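Local coordinates for ABC transporter substrate-binding protein-branched chain amino acid transport (Streptococcus pneumoniae, PDB 4GNR) that binds isoleucine as the substrate-binding protein of an ABC transporter, probably delivering branched-chain amino acids for uptake, at residues A245-E259 / T334-A348. Sequence-based numbering, arbitrary orientation. Where two conformers were deposited one is given.
Sequences ASNIYFISGFSTTVE and TAYMMTMNNGKVEAA
Ile-248 to Ser-252 pairs antiparallel with Tyr-336 to Met-340 in one lobe of this periplasmic-binding-protein fold, where the hairpin of strands 335-341 and 344-351 extends the otherwise parallel sheet past strand 248-252. Hydrogen-bonded pairs at Ile-248/Met-340, Phe-250/Met-338 and Ser-252/Tyr-336 set the register; the straightest bond of the ladder runs from Met-338 N to Phe-250 O (2.8 Å, 176° at the hydrogen).

The face bearing Phe-250, Met-338 and Met-340 is densely packed. Phe-250 CG stands between the backbone N and the carbonyl carbon (chi1 56°), which brings the ring across to the neighbouring strand. Met-338 CB lies over one ring face, offset toward the rim, in a CH-pi contact, while Met-340 CE meets the ring edge 3.8 Å from Phe-250 CE1. Phe-236 and Val-237 of helix 234-240 also touch Met-340. Farther along, Ser-255 CB sits over the centre of the Tyr-336 ring, 3.7 Å from its centroid, and a water held between these buried residues links Tyr-336 OH to Ser-255 N.

The margins are more open. Water donates to both Gly-253 O and the O of exposed Thr-334, and another bridges Tyr-249 OH and Asn-341 ND2. At the hairpin's type I' turn, Ser-246 OG accepts from N of exposed Asn-342 at 2.9 Å. A G1 bulge places Asn-247 beside Ile-248 opposite Met-340, and Asn-247 N donates to Asn-341 OD1 (2.9 Å) from above the amide carbonyl plane, 36° out of it.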
loop_
_atom_site.group_PDB
_atom_site.type_symbol
_atom_site.label_atom_id
_atom_site.label_comp_id
_atom_site.label_asym_id
_atom_site.label_seq_id
_atom_site.Cartn_x
_atom_site.Cartn_y
_atom_site.Cartn_z
ATOM N N ALA A 245 -4.550 20.472 -2.353
ATOM C CA ALA A 245 -4.958 19.080 -2.580
ATOM C C ALA A 245 -6.404 18.999 -3.106
ATOM O O ALA A 245 -7.308 18.417 -2.486
ATOM C CB ALA A 245 -4.742 18.262 -1.317
ATOM N N SER A 246 -6.572 19.594 -4.286
ATOM C CA SER A 246 -7.854 19.635 -4.988
ATOM C C SER A 246 -7.664 19.106 -6.392
ATOM O O SER A 246 -6.576 19.163 -6.952
ATOM C CB SER A 246 -8.472 21.026 -4.984
ATOM O OG SER A 246 -8.792 21.382 -3.646
ATOM N N ASN A 247 -8.730 18.551 -6.933
ATOM C CA ASN A 247 -8.718 17.926 -8.256
ATOM C C ASN A 247 -7.642 16.799 -8.269
ATOM O O ASN A 247 -6.872 16.640 -9.211
ATOM C CB ASN A 247 -8.496 18.966 -9.335
ATOM C CG ASN A 247 -9.343 18.724 -10.567
ATOM O OD1 ASN A 247 -10.260 17.896 -10.549
ATOM N ND2 ASN A 247 -9.101 19.500 -11.620
ATOM N N ILE A 248 -7.627 16.044 -7.175
ATOM C CA ILE A 248 -6.728 14.907 -6.972
ATOM C C ILE A 248 -7.559 13.615 -7.024
ATOM O O ILE A 248 -8.644 13.542 -6.453
ATOM C CB ILE A 248 -5.984 14.968 -5.612
ATOM C CG1 ILE A 248 -5.278 16.302 -5.384
ATOM C CG2 ILE A 248 -5.029 13.803 -5.450
ATOM C CD1 ILE A 248 -4.263 16.693 -6.417
ATOM N N TYR A 249 -7.036 12.617 -7.721
ATOM C CA TYR A 249 -7.690 11.315 -7.849
ATOM C C TYR A 249 -6.648 10.254 -7.589
ATOM O O TYR A 249 -5.525 10.391 -8.070
ATOM C CB TYR A 249 -8.266 11.134 -9.254
ATOM C CG TYR A 249 -9.296 12.186 -9.592
ATOM C CD1 TYR A 249 -8.898 13.434 -10.071
ATOM C CD2 TYR A 249 -10.647 11.947 -9.419
ATOM C CE1 TYR A 249 -9.815 14.432 -10.344
ATOM C CE2 TYR A 249 -11.589 12.921 -9.711
ATOM C CZ TYR A 249 -11.168 14.164 -10.177
ATOM O OH TYR A 249 -12.092 15.157 -10.466
ATOM N N PHE A 250 -6.983 9.209 -6.843
ATOM C CA PHE A 250 -5.993 8.145 -6.618
ATOM C C PHE A 250 -6.654 6.829 -6.229
ATOM O O PHE A 250 -7.767 6.776 -5.701
ATOM C CB PHE A 250 -4.934 8.534 -5.551
ATOM C CG PHE A 250 -5.517 8.924 -4.215
ATOM C CD1 PHE A 250 -5.853 10.244 -3.960
ATOM C CD2 PHE A 250 -5.709 7.991 -3.202
ATOM C CE1 PHE A 250 -6.376 10.619 -2.746
ATOM C CE2 PHE A 250 -6.238 8.367 -1.983
ATOM C CZ PHE A 250 -6.574 9.685 -1.757
ATOM N N ILE A 251 -5.913 5.755 -6.475
ATOM C CA ILE A 251 -6.369 4.421 -6.161
ATOM C C ILE A 251 -6.217 4.102 -4.683
ATOM O O ILE A 251 -5.201 4.428 -4.057
ATOM C CB ILE A 251 -5.564 3.373 -6.970
ATOM C CG1 ILE A 251 -5.851 3.578 -8.451
ATOM C CG2 ILE A 251 -5.910 1.954 -6.529
ATOM C CD1 ILE A 251 -5.179 2.615 -9.361
ATOM N N SER A 252 -7.241 3.448 -4.128
ATOM C CA SER A 252 -7.203 2.989 -2.753
ATOM C C SER A 252 -7.829 1.601 -2.673
ATOM O O SER A 252 -8.637 1.204 -3.488
ATOM C CB SER A 252 -7.940 3.933 -1.819
ATOM O OG SER A 252 -7.816 3.510 -0.484
ATOM N N GLY A 253 -7.507 0.881 -1.614
ATOM C CA GLY A 253 -8.073 -0.446 -1.355
ATOM C C GLY A 253 -9.024 -0.472 -0.182
ATOM O O GLY A 253 -9.390 -1.541 0.261
ATOM N N PHE A 254 -9.448 0.701 0.272
ATOM C CA PHE A 254 -10.330 0.836 1.429
ATOM C C PHE A 254 -11.135 2.125 1.309
ATOM O O PHE A 254 -10.577 3.181 1.033
ATOM C CB PHE A 254 -9.491 0.879 2.742
ATOM C CG PHE A 254 -10.327 0.945 4.030
ATOM C CD1 PHE A 254 -11.082 -0.142 4.408
ATOM C CD2 PHE A 254 -10.337 2.048 4.854
ATOM C CE1 PHE A 254 -11.855 -0.138 5.551
ATOM C CE2 PHE A 254 -11.109 2.046 6.021
ATOM C CZ PHE A 254 -11.880 0.944 6.342
ATOM N N SER A 255 -12.440 2.010 1.503
ATOM C CA SER A 255 -13.332 3.158 1.461
ATOM C C SER A 255 -14.328 3.122 2.596
ATOM O O SER A 255 -14.902 2.094 2.904
ATOM C CB SER A 255 -14.143 3.199 0.171
ATOM O OG SER A 255 -15.125 4.234 0.198
ATOM N N THR A 256 -14.538 4.296 3.178
ATOM C CA THR A 256 -15.510 4.506 4.283
ATOM C C THR A 256 -16.904 5.000 3.832
ATOM O O THR A 256 -17.776 5.302 4.666
ATOM C CB THR A 256 -15.049 5.590 5.314
ATOM O OG1 THR A 256 -15.174 6.901 4.744
ATOM C CG2 THR A 256 -13.659 5.344 5.782
ATOM N N THR A 257 -17.137 5.090 2.531
ATOM C CA THR A 257 -18.452 5.543 2.066
ATOM C C THR A 257 -19.163 4.735 0.999
ATOM O O THR A 257 -20.403 4.651 0.977
ATOM C CB THR A 257 -18.355 6.936 1.421
ATOM O OG1 THR A 257 -17.510 6.886 0.261
ATOM C CG2 THR A 257 -17.840 7.959 2.429
ATOM N N VAL A 258 -18.401 4.154 0.081
ATOM C CA VAL A 258 -19.044 3.404 -1.002
ATOM C C VAL A 258 -19.029 1.923 -0.698
ATOM O O VAL A 258 -17.981 1.344 -0.402
ATOM C CB VAL A 258 -18.465 3.713 -2.424
ATOM C CG1 VAL A 258 -17.053 3.183 -2.576
ATOM C CG2 VAL A 258 -19.354 3.095 -3.486
ATOM N N GLU A 259 -20.223 1.335 -0.761
ATOM C CA GLU A 259 -20.436 -0.091 -0.501
ATOM C C GLU A 259 -19.619 -0.469 0.726
ATOM O O GLU A 259 -18.681 -1.287 0.661
ATOM C CB GLU A 259 -19.981 -0.908 -1.715
ATOM C CG GLU A 259 -20.734 -0.574 -2.997
ATOM C CD GLU A 259 -20.205 -1.325 -4.211
ATOM O OE1 GLU A 259 -19.110 -1.923 -4.125
ATOM O OE2 GLU A 259 -20.875 -1.293 -5.267
ATOM N N THR A 334 -10.729 -5.528 -4.079
ATOM C CA THR A 334 -11.534 -4.407 -4.558
ATOM C C THR A 334 -10.661 -3.145 -4.548
ATOM O O THR A 334 -9.868 -2.899 -3.627
ATOM C CB THR A 334 -12.738 -4.191 -3.660
ATOM O OG1 THR A 334 -13.539 -5.377 -3.711
ATOM C CG2 THR A 334 -13.563 -2.974 -4.075
ATOM N N ALA A 335 -10.820 -2.344 -5.588
ATOM C CA ALA A 335 -10.124 -1.072 -5.709
ATOM C C ALA A 335 -11.154 0.036 -5.904
ATOM O O ALA A 335 -12.229 -0.161 -6.468
ATOM C CB ALA A 335 -9.138 -1.084 -6.869
ATOM N N TYR A 336 -10.774 1.209 -5.427
ATOM C CA TYR A 336 -11.552 2.414 -5.534
ATOM C C TYR A 336 -10.710 3.537 -6.099
ATOM O O TYR A 336 -9.499 3.599 -5.878
ATOM C CB TYR A 336 -11.990 2.911 -4.133
ATOM C CG TYR A 336 -12.740 1.873 -3.335
ATOM C CD1 TYR A 336 -12.057 1.000 -2.512
ATOM C CD2 TYR A 336 -14.123 1.754 -3.399
ATOM C CE1 TYR A 336 -12.698 0.029 -1.780
ATOM C CE2 TYR A 336 -14.784 0.776 -2.670
ATOM C CZ TYR A 336 -14.056 -0.078 -1.855
ATOM O OH TYR A 336 -14.663 -1.057 -1.094
ATOM N N MET A 337 -11.335 4.399 -6.896
ATOM C CA MET A 337 -10.696 5.642 -7.329
ATOM C C MET A 337 -11.333 6.697 -6.410
ATOM O O MET A 337 -12.561 6.876 -6.396
ATOM C CB MET A 337 -10.931 5.995 -8.777
ATOM C CG MET A 337 -10.127 7.231 -9.184
ATOM S SD MET A 337 -8.329 7.017 -9.210
ATOM C CE MET A 337 -8.121 6.062 -10.732
ATOM N N MET A 338 -10.492 7.360 -5.629
ATOM C CA MET A 338 -10.896 8.383 -4.680
ATOM C C MET A 338 -10.828 9.756 -5.342
ATOM O O MET A 338 -9.901 10.042 -6.076
ATOM C CB MET A 338 -9.929 8.387 -3.468
ATOM C CG MET A 338 -9.670 7.017 -2.877
ATOM S SD MET A 338 -11.100 6.278 -2.091
ATOM C CE MET A 338 -10.732 6.578 -0.371
ATOM N N THR A 339 -11.831 10.590 -5.071
ATOM C CA THR A 339 -11.896 11.982 -5.525
ATOM C C THR A 339 -11.623 12.851 -4.283
ATOM O O THR A 339 -12.359 12.772 -3.294
ATOM C CB THR A 339 -13.283 12.348 -6.051
ATOM O OG1 THR A 339 -13.557 11.588 -7.231
ATOM C CG2 THR A 339 -13.365 13.854 -6.401
ATOM N N MET A 340 -10.583 13.675 -4.362
ATOM C CA MET A 340 -10.173 14.534 -3.265
ATOM C C MET A 340 -10.190 16.016 -3.623
ATOM O O MET A 340 -9.672 16.424 -4.663
ATOM C CB MET A 340 -8.751 14.134 -2.800
ATOM C CG MET A 340 -8.088 15.114 -1.823
ATOM S SD MET A 340 -6.439 14.598 -1.265
ATOM C CE MET A 340 -6.860 13.291 -0.109
ATOM N N ASN A 341 -10.784 16.803 -2.727
ATOM C CA ASN A 341 -10.835 18.268 -2.845
ATOM C C ASN A 341 -10.596 18.836 -1.448
ATOM O O ASN A 341 -11.109 18.321 -0.462
ATOM C CB ASN A 341 -12.118 18.791 -3.478
ATOM C CG ASN A 341 -12.153 18.525 -4.948
ATOM O OD1 ASN A 341 -11.303 19.015 -5.687
ATOM N ND2 ASN A 341 -13.141 17.762 -5.397
ATOM N N ASN A 342 -9.800 19.895 -1.397
ATOM C CA ASN A 342 -9.442 20.564 -0.143
ATOM C C ASN A 342 -8.827 19.552 0.855
ATOM O O ASN A 342 -8.991 19.675 2.070
ATOM C CB ASN A 342 -10.666 21.276 0.455
ATOM C CG ASN A 342 -10.308 22.258 1.566
ATOM O OD1 ASN A 342 -9.207 22.807 1.604
ATOM N ND2 ASN A 342 -11.274 22.537 2.434
ATOM N N GLY A 343 -8.129 18.546 0.321
ATOM C CA GLY A 343 -7.472 17.521 1.139
ATOM C C GLY A 343 -8.358 16.469 1.769
ATOM O O GLY A 343 -7.906 15.713 2.624
ATOM N N LYS A 344 -9.611 16.424 1.328
ATOM C CA LYS A 344 -10.582 15.462 1.839
ATOM C C LYS A 344 -11.166 14.638 0.719
ATOM O O LYS A 344 -11.460 15.126 -0.364
ATOM C CB LYS A 344 -11.733 16.172 2.541
ATOM C CG LYS A 344 -11.285 17.059 3.678
ATOM C CD LYS A 344 -12.456 17.833 4.255
ATOM C CE LYS A 344 -12.020 18.795 5.353
ATOM N NZ LYS A 344 -13.173 19.589 5.876
ATOM N N VAL A 345 -11.356 13.361 1.009
ATOM C CA VAL A 345 -11.972 12.444 0.046
ATOM C C VAL A 345 -13.480 12.715 0.078
ATOM O O VAL A 345 -14.141 12.549 1.110
ATOM C CB VAL A 345 -11.635 10.972 0.305
ATOM C CG1 VAL A 345 -12.443 10.058 -0.604
ATOM C CG2 VAL A 345 -10.142 10.741 0.106
ATOM N N GLU A 346 -14.010 13.114 -1.062
ATOM C CA GLU A 346 -15.427 13.438 -1.189
ATOM C C GLU A 346 -16.247 12.360 -1.875
ATOM O O GLU A 346 -17.453 12.238 -1.626
ATOM C CB GLU A 346 -15.568 14.774 -1.944
ATOM C CG GLU A 346 -15.017 15.982 -1.157
ATOM C CD GLU A 346 -15.105 17.306 -1.904
ATOM O OE1 GLU A 346 -15.130 17.300 -3.156
ATOM O OE2 GLU A 346 -15.107 18.356 -1.230
ATOM N N ALA A 347 -15.570 11.505 -2.629
ATOM C CA ALA A 347 -16.241 10.459 -3.405
ATOM C C ALA A 347 -15.291 9.301 -3.620
ATOM O O ALA A 347 -14.074 9.478 -3.606
ATOM C CB ALA A 347 -16.725 10.990 -4.769
ATOM N N ALA A 348 -15.865 8.119 -3.761
ATOM C CA ALA A 348 -15.113 6.907 -4.034
ATOM C C ALA A 348 -15.932 6.130 -5.073
ATOM O O ALA A 348 -17.162 6.084 -4.991
ATOM C CB ALA A 348 -14.886 6.067 -2.770
HETATM O O HOH W 1 -12.990 16.980 -8.213
HETATM O O HOH W 2 -8.416 -3.723 -1.391
HETATM O O HOH W 3 -13.484 -0.665 1.542
HETATM O O HOH W 4 -18.763 7.831 -2.176
#